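Local coordinates for GARP domain-containing protein (Trypanosoma brucei brucei TREU927, PDB 6XZ6) that binds the host complement regulator factor H, serving as a trypanosome receptor that increases transmission of the parasite to tsetse flies, at residues 13-18 / 159-164; 24-29 / 105-110; 48-53 / 204-209; 84-89 / 195-200; 91-96 / 188-193. All coordinates share one frame; numbering follows the deposited sequence.

Interaction 1 of 5, residues 13-18 / 159-164; sequences TKALCE and RGLYMQ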
# COMPACT_ATOMS: atom_id res chain seq x y z
N THR A 13 -5.32 -9.34 -19.88
CA THR A 13 -5.96 -8.04 -19.63
C THR A 13 -6.60 -8.02 -18.23
O THR A 13 -6.49 -7.02 -17.54
CB THR A 13 -6.90 -7.65 -20.79
OG1 THR A 13 -6.15 -7.68 -22.00
CG2 THR A 13 -7.50 -6.25 -20.64
N LYS A 14 -7.20 -9.16 -17.81
CA LYS A 14 -7.80 -9.38 -16.50
C LYS A 14 -6.74 -9.27 -15.41
O LYS A 14 -7.00 -8.63 -14.40
CB LYS A 14 -8.46 -10.77 -16.46
CG LYS A 14 -9.90 -10.83 -16.96
CD LYS A 14 -10.35 -12.26 -17.09
CE LYS A 14 -11.84 -12.42 -17.26
NZ LYS A 14 -12.24 -13.86 -17.35
N ALA A 15 -5.53 -9.85 -15.61
CA ALA A 15 -4.40 -9.81 -14.68
C ALA A 15 -3.87 -8.40 -14.48
O ALA A 15 -3.58 -8.04 -13.35
CB ALA A 15 -3.29 -10.71 -15.16
N LEU A 16 -3.79 -7.59 -15.55
CA LEU A 16 -3.40 -6.16 -15.52
C LEU A 16 -4.42 -5.35 -14.72
O LEU A 16 -4.06 -4.51 -13.92
CB LEU A 16 -3.31 -5.59 -16.96
CG LEU A 16 -2.16 -6.06 -17.88
CD1 LEU A 16 -2.25 -5.39 -19.20
CD2 LEU A 16 -0.81 -5.72 -17.29
N CYS A 17 -5.69 -5.64 -14.93
CA CYS A 17 -6.86 -5.03 -14.30
C CYS A 17 -6.88 -5.30 -12.77
O CYS A 17 -7.10 -4.38 -11.99
CB CYS A 17 -8.12 -5.55 -15.00
SG CYS A 17 -9.65 -4.65 -14.63
N GLU A 18 -6.60 -6.55 -12.34
CA GLU A 18 -6.53 -6.97 -10.94
C GLU A 18 -5.41 -6.23 -10.23
O GLU A 18 -5.65 -5.68 -9.18
CB GLU A 18 -6.35 -8.51 -10.87
CG GLU A 18 -6.46 -9.14 -9.49
CD GLU A 18 -6.25 -10.64 -9.35
OE1 GLU A 18 -5.75 -11.29 -10.30
OE2 GLU A 18 -6.58 -11.17 -8.26
N ARG A 159 2.89 -12.81 -13.54
CA ARG A 159 4.17 -13.41 -13.82
C ARG A 159 4.03 -14.75 -14.63
O ARG A 159 4.95 -15.11 -15.42
CB ARG A 159 4.94 -13.54 -12.48
CG ARG A 159 6.34 -14.13 -12.54
CD ARG A 159 6.31 -15.64 -12.41
NE ARG A 159 7.66 -16.14 -12.20
CZ ARG A 159 8.06 -17.37 -12.47
NH1 ARG A 159 7.22 -18.26 -12.99
NH2 ARG A 159 9.32 -17.72 -12.27
N GLY A 160 2.90 -15.45 -14.44
CA GLY A 160 2.60 -16.71 -15.11
C GLY A 160 2.04 -16.52 -16.50
O GLY A 160 2.18 -17.39 -17.36
N LEU A 161 1.43 -15.36 -16.74
CA LEU A 161 0.83 -14.94 -18.01
C LEU A 161 1.77 -14.15 -18.92
O LEU A 161 1.60 -14.20 -20.13
CB LEU A 161 -0.45 -14.11 -17.73
CG LEU A 161 -1.58 -14.88 -17.06
CD1 LEU A 161 -2.62 -13.94 -16.57
CD2 LEU A 161 -2.22 -15.90 -17.98
N TYR A 162 2.72 -13.40 -18.33
CA TYR A 162 3.70 -12.52 -19.01
C TYR A 162 5.12 -13.02 -18.82
O TYR A 162 5.64 -13.00 -17.70
CB TYR A 162 3.57 -11.08 -18.45
CG TYR A 162 2.38 -10.31 -18.99
CD1 TYR A 162 1.12 -10.43 -18.40
CD2 TYR A 162 2.53 -9.41 -20.04
CE1 TYR A 162 0.03 -9.69 -18.87
CE2 TYR A 162 1.43 -8.75 -20.58
CZ TYR A 162 0.19 -8.86 -19.98
OH TYR A 162 -0.85 -8.13 -20.47
N MET A 163 5.78 -13.44 -19.89
CA MET A 163 7.19 -13.90 -19.86
C MET A 163 8.20 -12.77 -19.78
O MET A 163 9.37 -13.02 -19.48
CB MET A 163 7.51 -14.83 -21.04
CG MET A 163 6.72 -16.17 -20.97
SD MET A 163 6.59 -17.04 -19.35
CE MET A 163 8.29 -17.51 -19.07
N GLN A 164 7.75 -11.52 -20.02
CA GLN A 164 8.56 -10.31 -19.98
C GLN A 164 9.15 -10.13 -18.61
O GLN A 164 8.49 -10.45 -17.61
CB GLN A 164 7.72 -9.09 -20.33
CG GLN A 164 7.45 -8.95 -21.81
CD GLN A 164 6.55 -7.79 -22.03
OE1 GLN A 164 7.04 -6.68 -22.25
NE2 GLN A 164 5.23 -8.02 -21.96
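The C-terminal end of helix 148-161 docks on the early turns of helix 4-61 through two neighbouring pairs, Leu-161 with Ala-15 and Tyr-162 with Leu-16. The backbones stay well apart, the nearest CA atoms being those of Ala-15 and Leu-161 at 8.0 Å, so side chains must bridge the gap. One branch of Leu-161 does so: its CD1 lies 3.6 Å from the CB of Ala-15. Beside it, Tyr-162 reaches across with its full length, and the hydroxyl end makes the contact, OH lying 3.3 Å from CD1 and 3.6 Å from CG of Leu-16. Since OH meets carbon atoms here, this is a packing contact; the two side chains cross at about a right angle. Tyr-162 is the first residue to leave helical backbone angles (phi/psi -115°/115°), and its chi1 of -77°, with CG beside the backbone N, still sends the ring toward helix 4-61. The turn that follows faces the ligand: Met-163 N and Gln-164 NE2 both hydrogen-bond to Glu-18 of the factor H chain, on which Tyr-162 also packs. The contact thus joins the receptor core to the factor H interface. On helix 4-61, the Cys-17 to Cys-138 disulfide lies one residue beyond Leu-16, while Leu-16 itself also packs on Phe-115, Leu-118 and Leu-119 of helix 67-125, placing the contact between three helices.

Interaction 2 of 5, residues 24-29 / 105-110; sequences RKLPLL and DSFESE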
# COMPACT_ATOMS: atom_id res chain seq x y z
N ARG A 24 -4.20 1.24 -7.00
CA ARG A 24 -4.96 2.46 -6.76
C ARG A 24 -5.53 2.50 -5.33
O ARG A 24 -5.70 3.58 -4.78
CB ARG A 24 -6.07 2.61 -7.80
CG ARG A 24 -5.51 2.71 -9.20
CD ARG A 24 -6.60 2.45 -10.20
NE ARG A 24 -6.12 2.49 -11.58
CZ ARG A 24 -6.77 1.96 -12.61
NH1 ARG A 24 -7.92 1.32 -12.43
NH2 ARG A 24 -6.26 2.04 -13.83
N LYS A 25 -5.80 1.32 -4.73
CA LYS A 25 -6.30 1.16 -3.36
C LYS A 25 -5.23 1.36 -2.33
O LYS A 25 -5.53 1.98 -1.32
CB LYS A 25 -7.01 -0.20 -3.15
CG LYS A 25 -7.69 -0.42 -1.79
CD LYS A 25 -8.74 0.66 -1.47
CE LYS A 25 -9.62 0.31 -0.32
NZ LYS A 25 -10.24 1.53 0.26
N LEU A 26 -3.99 0.86 -2.55
CA LEU A 26 -2.87 1.01 -1.59
C LEU A 26 -2.69 2.43 -1.00
O LEU A 26 -2.55 2.50 0.22
CB LEU A 26 -1.51 0.52 -2.13
CG LEU A 26 -1.21 -0.97 -2.07
CD1 LEU A 26 0.21 -1.25 -2.57
CD2 LEU A 26 -1.37 -1.52 -0.67
N PRO A 27 -2.67 3.56 -1.76
CA PRO A 27 -2.45 4.87 -1.11
C PRO A 27 -3.61 5.33 -0.21
O PRO A 27 -3.41 6.13 0.72
CB PRO A 27 -2.27 5.83 -2.28
CG PRO A 27 -2.13 5.04 -3.45
CD PRO A 27 -2.78 3.73 -3.22
N LEU A 28 -4.82 4.85 -0.51
CA LEU A 28 -6.04 5.16 0.24
C LEU A 28 -6.01 4.38 1.57
O LEU A 28 -6.30 4.93 2.62
CB LEU A 28 -7.28 4.80 -0.59
CG LEU A 28 -7.28 5.12 -2.10
CD1 LEU A 28 -8.51 4.51 -2.77
CD2 LEU A 28 -7.23 6.60 -2.35
N LEU A 29 -5.58 3.14 1.52
CA LEU A 29 -5.39 2.23 2.64
C LEU A 29 -4.28 2.74 3.58
O LEU A 29 -4.52 2.85 4.77
CB LEU A 29 -5.00 0.88 2.03
CG LEU A 29 -4.99 -0.34 2.89
CD1 LEU A 29 -5.35 -1.56 2.05
CD2 LEU A 29 -3.62 -0.53 3.52
N ASP A 105 3.94 3.51 -0.70
CA ASP A 105 3.60 4.62 -1.57
C ASP A 105 4.61 4.75 -2.70
O ASP A 105 4.22 5.09 -3.81
CB ASP A 105 3.41 5.91 -0.73
CG ASP A 105 2.04 6.01 -0.04
OD1 ASP A 105 1.41 4.94 0.23
OD2 ASP A 105 1.61 7.14 0.25
N SER A 106 5.88 4.42 -2.45
CA SER A 106 6.94 4.41 -3.46
C SER A 106 6.69 3.28 -4.46
O SER A 106 6.93 3.45 -5.65
CB SER A 106 8.29 4.22 -2.80
OG SER A 106 8.59 5.37 -2.04
N PHE A 107 6.18 2.14 -3.95
CA PHE A 107 5.86 0.96 -4.74
C PHE A 107 4.70 1.25 -5.69
O PHE A 107 4.81 0.98 -6.89
CB PHE A 107 5.55 -0.22 -3.80
CG PHE A 107 4.91 -1.41 -4.45
CD1 PHE A 107 5.59 -2.15 -5.41
CD2 PHE A 107 3.62 -1.80 -4.11
CE1 PHE A 107 5.00 -3.26 -6.01
CE2 PHE A 107 3.03 -2.91 -4.71
CZ PHE A 107 3.71 -3.62 -5.67
N GLU A 108 3.62 1.84 -5.17
CA GLU A 108 2.44 2.19 -5.95
C GLU A 108 2.85 3.20 -7.02
O GLU A 108 2.45 3.08 -8.18
CB GLU A 108 1.34 2.73 -5.02
CG GLU A 108 0.10 3.25 -5.74
CD GLU A 108 0.08 4.67 -6.27
OE1 GLU A 108 0.98 5.47 -5.91
OE2 GLU A 108 -0.86 4.99 -7.06
N SER A 109 3.65 4.18 -6.64
CA SER A 109 4.14 5.22 -7.54
C SER A 109 4.94 4.64 -8.71
O SER A 109 4.77 5.09 -9.84
CB SER A 109 4.96 6.25 -6.78
OG SER A 109 5.81 6.94 -7.67
N GLU A 110 5.75 3.63 -8.45
CA GLU A 110 6.60 2.96 -9.44
C GLU A 110 5.82 2.24 -10.53
O GLU A 110 6.29 2.20 -11.67
CB GLU A 110 7.50 1.92 -8.73
CG GLU A 110 8.79 1.60 -9.47
CD GLU A 110 9.56 0.40 -8.96
OE1 GLU A 110 9.32 -0.04 -7.81
OE2 GLU A 110 10.39 -0.14 -9.72
O HOH W 1 -1.19 8.06 0.96
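Segments 24-29 and 105-110 run nearly antiparallel at 155°, with axes 9.2 Å apart at their closest and the CA atoms of Pro-27 and Asp-105 separated by 6.1 Å. The first helix is kinked here: Pro-27 has no N-H to give to the preceding turn, and Leu-28 N makes just a weak bond back to Lys-25 O.

Pro-27 and Leu-26 offer the surface to the other helix. Glu-108 folds over the proline ring, since its CG stands anti to the backbone N (chi1 175°) and the chain then bends at chi2 (-84°). Pro-27 CG consequently lies 3.6 Å from Glu-108 CD and 3.7 Å from Glu-108 CG, the two side chains crossing at about a right angle. Leu-26 works on the buried side, where its CD1 meets the Phe-107 ring at the edge and in the ring plane, 3.8 Å from CD2.

Polar atoms are joined by a water that donates to Pro-27 O at 3.0 Å and to Asp-105 OD2, also at 3.0 Å. The same OD2 forms a salt bridge with Arg-34, and this oxygen is where the carboxylate is firmly held. Thr-30 OG1 lies within bonding distance of both Asp-105 OD1 and Pro-27 O, with a single proton to share between them. Arg-24 is linked to Glu-112 of the facing helix by a salt bridge. An apolar seam flanked by salt bridges fits an antiparallel helical bundle; the water, bound to the Pro-27 carbonyl at the kink, is a local feature of it.

Interaction 3 of 5, residues 48-53 / 204-209; sequences AKEGKK and EAQEEA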
# COMPACT_ATOMS: atom_id res chain seq x y z
N ALA A 48 -1.73 10.17 29.05
CA ALA A 48 -0.52 10.44 29.83
C ALA A 48 -0.59 11.80 30.54
O ALA A 48 -0.17 11.92 31.69
CB ALA A 48 0.72 10.36 28.95
N LYS A 49 -1.12 12.83 29.87
CA LYS A 49 -1.28 14.19 30.41
C LYS A 49 -2.28 14.18 31.57
O LYS A 49 -2.02 14.81 32.60
CB LYS A 49 -1.75 15.13 29.28
CG LYS A 49 -1.62 16.63 29.57
CD LYS A 49 -2.34 17.44 28.48
CE LYS A 49 -1.78 18.82 28.32
NZ LYS A 49 -2.27 19.44 27.05
N GLU A 50 -3.38 13.43 31.41
CA GLU A 50 -4.43 13.28 32.42
C GLU A 50 -3.96 12.45 33.61
O GLU A 50 -4.30 12.78 34.75
CB GLU A 50 -5.70 12.68 31.81
CG GLU A 50 -6.48 13.65 30.93
CD GLU A 50 -7.90 13.21 30.62
OE1 GLU A 50 -8.84 13.71 31.28
OE2 GLU A 50 -8.07 12.36 29.72
N GLY A 51 -3.19 11.39 33.34
CA GLY A 51 -2.61 10.51 34.35
C GLY A 51 -1.63 11.25 35.25
O GLY A 51 -1.61 11.02 36.45
N LYS A 52 -0.83 12.17 34.66
CA LYS A 52 0.15 13.02 35.33
C LYS A 52 -0.56 13.99 36.26
O LYS A 52 -0.07 14.25 37.36
CB LYS A 52 0.96 13.80 34.27
CG LYS A 52 2.02 14.78 34.77
CD LYS A 52 2.89 15.20 33.59
CE LYS A 52 3.56 16.54 33.70
NZ LYS A 52 4.45 16.77 32.52
N LYS A 53 -1.71 14.54 35.81
CA LYS A 53 -2.51 15.46 36.58
C LYS A 53 -3.07 14.75 37.83
O LYS A 53 -2.88 15.25 38.93
CB LYS A 53 -3.57 16.13 35.66
CG LYS A 53 -5.02 16.25 36.17
CD LYS A 53 -6.05 15.76 35.11
CE LYS A 53 -6.20 16.65 33.88
NZ LYS A 53 -7.32 16.21 33.01
N GLU A 204 -6.69 4.20 36.08
CA GLU A 204 -6.22 3.67 37.36
C GLU A 204 -5.69 4.82 38.23
O GLU A 204 -5.96 4.84 39.42
CB GLU A 204 -5.17 2.57 37.18
CG GLU A 204 -4.92 1.75 38.45
CD GLU A 204 -4.00 0.53 38.35
OE1 GLU A 204 -4.02 -0.16 37.30
OE2 GLU A 204 -3.29 0.24 39.35
N ALA A 205 -4.99 5.80 37.62
CA ALA A 205 -4.47 6.99 38.30
C ALA A 205 -5.63 7.88 38.76
O ALA A 205 -5.63 8.31 39.90
CB ALA A 205 -3.54 7.77 37.38
N GLN A 206 -6.62 8.10 37.89
CA GLN A 206 -7.81 8.91 38.18
C GLN A 206 -8.71 8.33 39.29
O GLN A 206 -9.31 9.10 40.05
CB GLN A 206 -8.62 9.15 36.89
CG GLN A 206 -8.00 10.19 35.95
CD GLN A 206 -8.87 10.49 34.75
OE1 GLN A 206 -9.68 9.65 34.30
NE2 GLN A 206 -8.70 11.69 34.21
N GLU A 207 -8.79 6.98 39.41
CA GLU A 207 -9.59 6.29 40.44
C GLU A 207 -8.97 6.38 41.84
O GLU A 207 -9.69 6.53 42.82
CB GLU A 207 -9.82 4.83 40.05
CG GLU A 207 -11.21 4.57 39.49
CD GLU A 207 -11.27 4.03 38.07
OE1 GLU A 207 -10.59 3.02 37.79
OE2 GLU A 207 -12.03 4.61 37.26
N GLU A 208 -7.63 6.27 41.92
CA GLU A 208 -6.86 6.35 43.16
C GLU A 208 -6.85 7.79 43.66
O GLU A 208 -6.81 8.01 44.88
CB GLU A 208 -5.40 5.90 42.94
CG GLU A 208 -5.23 4.55 42.26
CD GLU A 208 -5.23 3.30 43.11
OE1 GLU A 208 -4.89 2.23 42.56
OE2 GLU A 208 -5.58 3.37 44.32
N ALA A 209 -6.87 8.78 42.73
CA ALA A 209 -6.85 10.21 43.06
C ALA A 209 -8.24 10.81 43.33
O ALA A 209 -8.33 11.99 43.70
CB ALA A 209 -6.14 11.00 41.98
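A small-residue contact, Gly-51 against Ala-205, brings helix 4-61 close to the final turns of helix 165-208; the centre of the contact lies about 30 Å from the centre of the chain. The evidence is the backbone separation: the CA atoms of Gly-51 and Ala-205 are 5.6 Å apart, with the two segments running in the same general direction. Gly-51 presents bare backbone, and the methyl of Ala-205 points at it, CB lying 3.9 Å from Gly-51 O and 4.2 Å from Gly-51 CA.

Alongside, the longer side chains of Glu-50 and Gln-206 approach at the margin. Both have CG beside the backbone N and are extended beyond it, which brings Gln-206 NE2 to 3.6 Å from Glu-50 OE1. The carboxylate and amide planes stand 85° apart, and the pair counts as a polar approach short of a hydrogen bond. The firmer partner of OE1 is Lys-53, one turn on in the same helix, whose NZ forms a salt bridge with it at 3.4 Å.

Ala-205 also rests on Ala-54 of helix 4-61 and Ala-79 of helix 67-125, so its methyl sits against two other helices. Such close backbone approach through glycine and alanine is characteristic of tightly packed helical bundles.

Interaction 4 of 5, residues 84-89 / 195-200; sequences YEASVR and ADAADD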
# COMPACT_ATOMS: atom_id res chain seq x y z
N TYR A 84 2.53 7.17 30.54
CA TYR A 84 3.65 7.82 29.83
C TYR A 84 4.45 6.83 28.96
O TYR A 84 4.71 7.10 27.78
CB TYR A 84 4.61 8.55 30.79
CG TYR A 84 5.85 9.04 30.09
CD1 TYR A 84 5.79 10.07 29.15
CD2 TYR A 84 7.09 8.42 30.29
CE1 TYR A 84 6.93 10.48 28.45
CE2 TYR A 84 8.23 8.80 29.57
CZ TYR A 84 8.14 9.86 28.68
OH TYR A 84 9.27 10.27 28.00
N GLU A 85 4.85 5.69 29.54
CA GLU A 85 5.62 4.65 28.86
C GLU A 85 4.89 4.04 27.69
O GLU A 85 5.52 3.72 26.71
CB GLU A 85 6.07 3.58 29.85
CG GLU A 85 6.98 4.11 30.95
CD GLU A 85 7.41 3.09 31.99
OE1 GLU A 85 6.69 2.08 32.18
OE2 GLU A 85 8.48 3.29 32.60
N ALA A 86 3.56 3.90 27.78
CA ALA A 86 2.70 3.39 26.70
C ALA A 86 2.62 4.41 25.57
O ALA A 86 2.64 4.02 24.41
CB ALA A 86 1.31 3.07 27.23
N SER A 87 2.56 5.73 25.90
CA SER A 87 2.56 6.82 24.91
C SER A 87 3.90 6.83 24.10
O SER A 87 3.93 7.13 22.90
CB SER A 87 2.27 8.15 25.60
OG SER A 87 3.41 8.96 25.83
N VAL A 88 5.00 6.46 24.76
CA VAL A 88 6.33 6.38 24.14
C VAL A 88 6.35 5.20 23.14
O VAL A 88 6.90 5.33 22.04
CB VAL A 88 7.45 6.31 25.21
CG1 VAL A 88 8.77 5.87 24.58
CG2 VAL A 88 7.61 7.64 25.93
N ARG A 89 5.71 4.06 23.53
CA ARG A 89 5.58 2.90 22.66
C ARG A 89 4.66 3.20 21.46
O ARG A 89 4.93 2.69 20.38
CB ARG A 89 5.08 1.69 23.44
CG ARG A 89 6.20 0.98 24.19
CD ARG A 89 5.77 -0.34 24.79
NE ARG A 89 4.70 -0.15 25.76
CZ ARG A 89 4.90 0.05 27.05
NH1 ARG A 89 6.13 0.03 27.55
NH2 ARG A 89 3.87 0.25 27.87
N ALA A 195 -2.22 2.73 23.02
CA ALA A 195 -3.22 3.77 23.30
C ALA A 195 -4.21 3.28 24.34
O ALA A 195 -4.60 4.04 25.22
CB ALA A 195 -3.96 4.15 22.04
N ASP A 196 -4.59 1.99 24.26
CA ASP A 196 -5.50 1.32 25.21
C ASP A 196 -4.80 1.15 26.55
O ASP A 196 -5.42 1.37 27.58
CB ASP A 196 -5.96 -0.06 24.69
CG ASP A 196 -6.74 -0.06 23.38
OD1 ASP A 196 -7.27 1.02 23.00
OD2 ASP A 196 -6.83 -1.14 22.73
N ALA A 197 -3.51 0.76 26.51
CA ALA A 197 -2.65 0.59 27.68
C ALA A 197 -2.52 1.90 28.47
O ALA A 197 -2.62 1.87 29.70
CB ALA A 197 -1.28 0.10 27.24
N ALA A 198 -2.35 3.05 27.76
CA ALA A 198 -2.27 4.38 28.37
C ALA A 198 -3.62 4.80 28.97
O ALA A 198 -3.64 5.37 30.05
CB ALA A 198 -1.78 5.40 27.36
N ASP A 199 -4.74 4.49 28.31
CA ASP A 199 -6.09 4.82 28.81
C ASP A 199 -6.39 4.11 30.11
O ASP A 199 -6.82 4.75 31.07
CB ASP A 199 -7.17 4.48 27.76
CG ASP A 199 -7.37 5.53 26.69
OD1 ASP A 199 -7.15 6.74 26.99
OD2 ASP A 199 -7.76 5.17 25.55
N ASP A 200 -6.11 2.79 30.16
CA ASP A 200 -6.29 1.92 31.33
C ASP A 200 -5.52 2.45 32.54
O ASP A 200 -6.06 2.47 33.64
CB ASP A 200 -5.84 0.47 31.02
CG ASP A 200 -6.62 -0.31 29.95
OD1 ASP A 200 -7.63 0.23 29.43
OD2 ASP A 200 -6.20 -1.44 29.62
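Ala-86 puts its methyl between Ala-197 and Ala-198, and three alanines thereby make the contact between segments 84-89 and 195-200, on helix 67-125 and helix 165-208. With no rotamers to choose, its geometry is fixed by the backbones: Ala-86 CB is 3.9 Å from Ala-197 CB, equally 3.9 Å from Ala-198 CB, and 3.7 Å from Ala-198 N. The antiparallel backbones can accordingly come within 5.3 Å, measured between the CA atoms of Ala-86 and Ala-198.

Ser-87, Tyr-84 and Arg-89 turn to their own helix instead. Ser-87, at a chi1 of 101°, directs OG to Tyr-84 O, 3.0 Å away, approaching at 132° to the C=O bond and somewhat tilted out of the carbonyl plane; this oxygen also accepts from Val-88 N, so it carries two bonds. The chi1 of Tyr-84 (171°) lays its ring along the helix, with Val-88 CG2 over one face toward the rim. Arg-89 curls until Glu-85 O lies above its guanidinium.

Ala-198 additionally touches Ser-44 and Ala-47 of helix 4-61. The side chains that meet are apolar methyls, one of them also lying against the backbone N of Ala-198, and the two segments share no hydrogen bond; close fit and burial of 132 Å² of surface carry the contact.

Interaction 5 of 5, residues 91-96 / 188-193; sequences EAAAME and TAETVR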
# COMPACT_ATOMS: atom_id res chain seq x y z
N GLU A 91 4.45 6.25 20.09
CA GLU A 91 5.33 7.12 19.26
C GLU A 91 6.11 6.29 18.27
O GLU A 91 6.15 6.62 17.08
CB GLU A 91 6.37 7.90 20.11
CG GLU A 91 6.02 9.33 20.49
CD GLU A 91 6.04 10.37 19.39
OE1 GLU A 91 6.10 11.57 19.73
OE2 GLU A 91 5.98 10.00 18.19
N ALA A 92 6.78 5.24 18.78
CA ALA A 92 7.60 4.30 18.00
C ALA A 92 6.76 3.51 17.03
O ALA A 92 7.12 3.42 15.88
CB ALA A 92 8.37 3.38 18.92
N ALA A 93 5.58 3.01 17.44
CA ALA A 93 4.72 2.26 16.52
C ALA A 93 4.19 3.13 15.37
O ALA A 93 4.22 2.66 14.24
CB ALA A 93 3.59 1.58 17.27
N ALA A 94 3.76 4.40 15.64
CA ALA A 94 3.25 5.35 14.63
C ALA A 94 4.33 5.74 13.64
O ALA A 94 4.05 5.90 12.46
CB ALA A 94 2.66 6.59 15.27
N MET A 95 5.58 5.86 14.11
CA MET A 95 6.77 6.16 13.31
C MET A 95 6.92 4.98 12.31
O MET A 95 7.17 5.24 11.13
CB MET A 95 7.99 6.33 14.25
CG MET A 95 9.35 6.31 13.56
SD MET A 95 10.01 4.67 13.09
CE MET A 95 10.51 4.05 14.63
N GLU A 96 6.72 3.71 12.76
CA GLU A 96 6.81 2.56 11.84
C GLU A 96 5.69 2.61 10.80
O GLU A 96 5.94 2.37 9.63
CB GLU A 96 6.83 1.19 12.54
CG GLU A 96 7.67 1.04 13.80
CD GLU A 96 9.17 0.83 13.70
OE1 GLU A 96 9.78 0.44 14.73
OE2 GLU A 96 9.74 1.09 12.62
N THR A 188 0.19 -0.79 13.19
CA THR A 188 -1.06 -0.08 13.52
C THR A 188 -1.69 -0.69 14.78
O THR A 188 -2.10 0.06 15.66
CB THR A 188 -2.01 0.01 12.30
OG1 THR A 188 -1.26 0.42 11.16
CG2 THR A 188 -3.13 1.02 12.53
N ALA A 189 -1.71 -2.03 14.89
CA ALA A 189 -2.24 -2.75 16.06
C ALA A 189 -1.46 -2.40 17.34
O ALA A 189 -2.06 -2.22 18.40
CB ALA A 189 -2.22 -4.25 15.81
N GLU A 190 -0.12 -2.30 17.22
CA GLU A 190 0.78 -1.92 18.32
C GLU A 190 0.50 -0.48 18.81
O GLU A 190 0.70 -0.22 20.00
CB GLU A 190 2.25 -2.01 17.85
CG GLU A 190 2.84 -3.40 17.72
CD GLU A 190 4.15 -3.48 16.93
OE1 GLU A 190 4.89 -2.47 16.88
OE2 GLU A 190 4.43 -4.56 16.36
N THR A 191 0.11 0.48 17.91
CA THR A 191 -0.20 1.86 18.34
C THR A 191 -1.52 1.86 19.10
O THR A 191 -1.63 2.50 20.16
CB THR A 191 -0.24 2.93 17.22
OG1 THR A 191 0.60 2.61 16.11
CG2 THR A 191 0.12 4.30 17.75
N VAL A 192 -2.51 1.12 18.59
CA VAL A 192 -3.83 0.99 19.20
C VAL A 192 -3.69 0.33 20.58
O VAL A 192 -4.29 0.82 21.53
CB VAL A 192 -4.80 0.25 18.23
CG1 VAL A 192 -6.09 -0.14 18.92
CG2 VAL A 192 -5.08 1.07 16.97
N ARG A 193 -2.85 -0.74 20.70
CA ARG A 193 -2.59 -1.50 21.93
C ARG A 193 -1.99 -0.63 23.02
O ARG A 193 -2.39 -0.73 24.17
CB ARG A 193 -1.69 -2.70 21.64
CG ARG A 193 -2.10 -3.97 22.37
CD ARG A 193 -1.23 -5.18 22.01
NE ARG A 193 -1.35 -5.59 20.61
CZ ARG A 193 -0.35 -5.57 19.73
NH1 ARG A 193 0.87 -5.17 20.11
NH2 ARG A 193 -0.55 -5.94 18.48
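Ala-93 and Ala-94 carry the contact of 91-96 with Glu-190 and Thr-191, in a pair of antiparallel helices whose short axes cross at -156° and pass 8.1 Å from each other. The segment begins with Glu-91, which points away from the partner helix and has a long, weak ion pair with Lys-45 of helix 4-61.

Two residues on, Ala-93 faces the partner directly, and the CA atoms of Ala-93 and Thr-191 are 5.3 Å apart. Its methyl lies across two side chains: CB is 3.4 Å from Thr-191 OG1 and 3.9 Å from Glu-190 CB. Thr-191 presents its hydroxyl here because OG1 lies beside the backbone N (chi1 -28°), but the polar partner of OG1 is Ala-187 O in its own helix. The buried hydroxyl is thus satisfied within one turn and meets Ala-93 by packing alone.

Ala-94 follows at the flank. The same OG1 lies 3.7 Å from Ala-94 N, and Thr-191 CG2, the branch anti to the backbone N, adds an approach to Ala-94 CB at 4.2 Å. At the end of the segment, Glu-96 points toward the other helix without touching it. Its OE1 and Glu-190 OE1 remain 6.1 Å apart, and Glu-96 OE2 forms a salt bridge with Arg-99.

Thr-191 also packs on Ala-40 of helix 4-61, so the third long helix closes the site. Antiparallel helices brought close by alanines on one against threonine on the other resemble Alacoil packing, here forming part of a long bundle.

Along the elongated bundle the contacts follow in the order 1, 2, 5, 4, 3, the centres of interactions 1 and 3 lying about 57 Å apart. Helix 4-61 serves interactions 1 (with helix 148-161), 2 and 3, helix 67-125 serves 2, 4 and 5, and helix 165-208 serves 3, 4 and 5, so each pair of these long helices is joined. Along the chain, interaction 2 falls within the span of 1, and 5 within 4 within 3, while 1 and 2 each alternate with the other three. Interactions 3 and 4 touch, Ala-48 CB lying 4.0 Å from Tyr-84 CA. Factor H reaches interaction 1 by hydrogen bonds and interaction 2 weakly, and does not touch the segments of 3, 4 and 5.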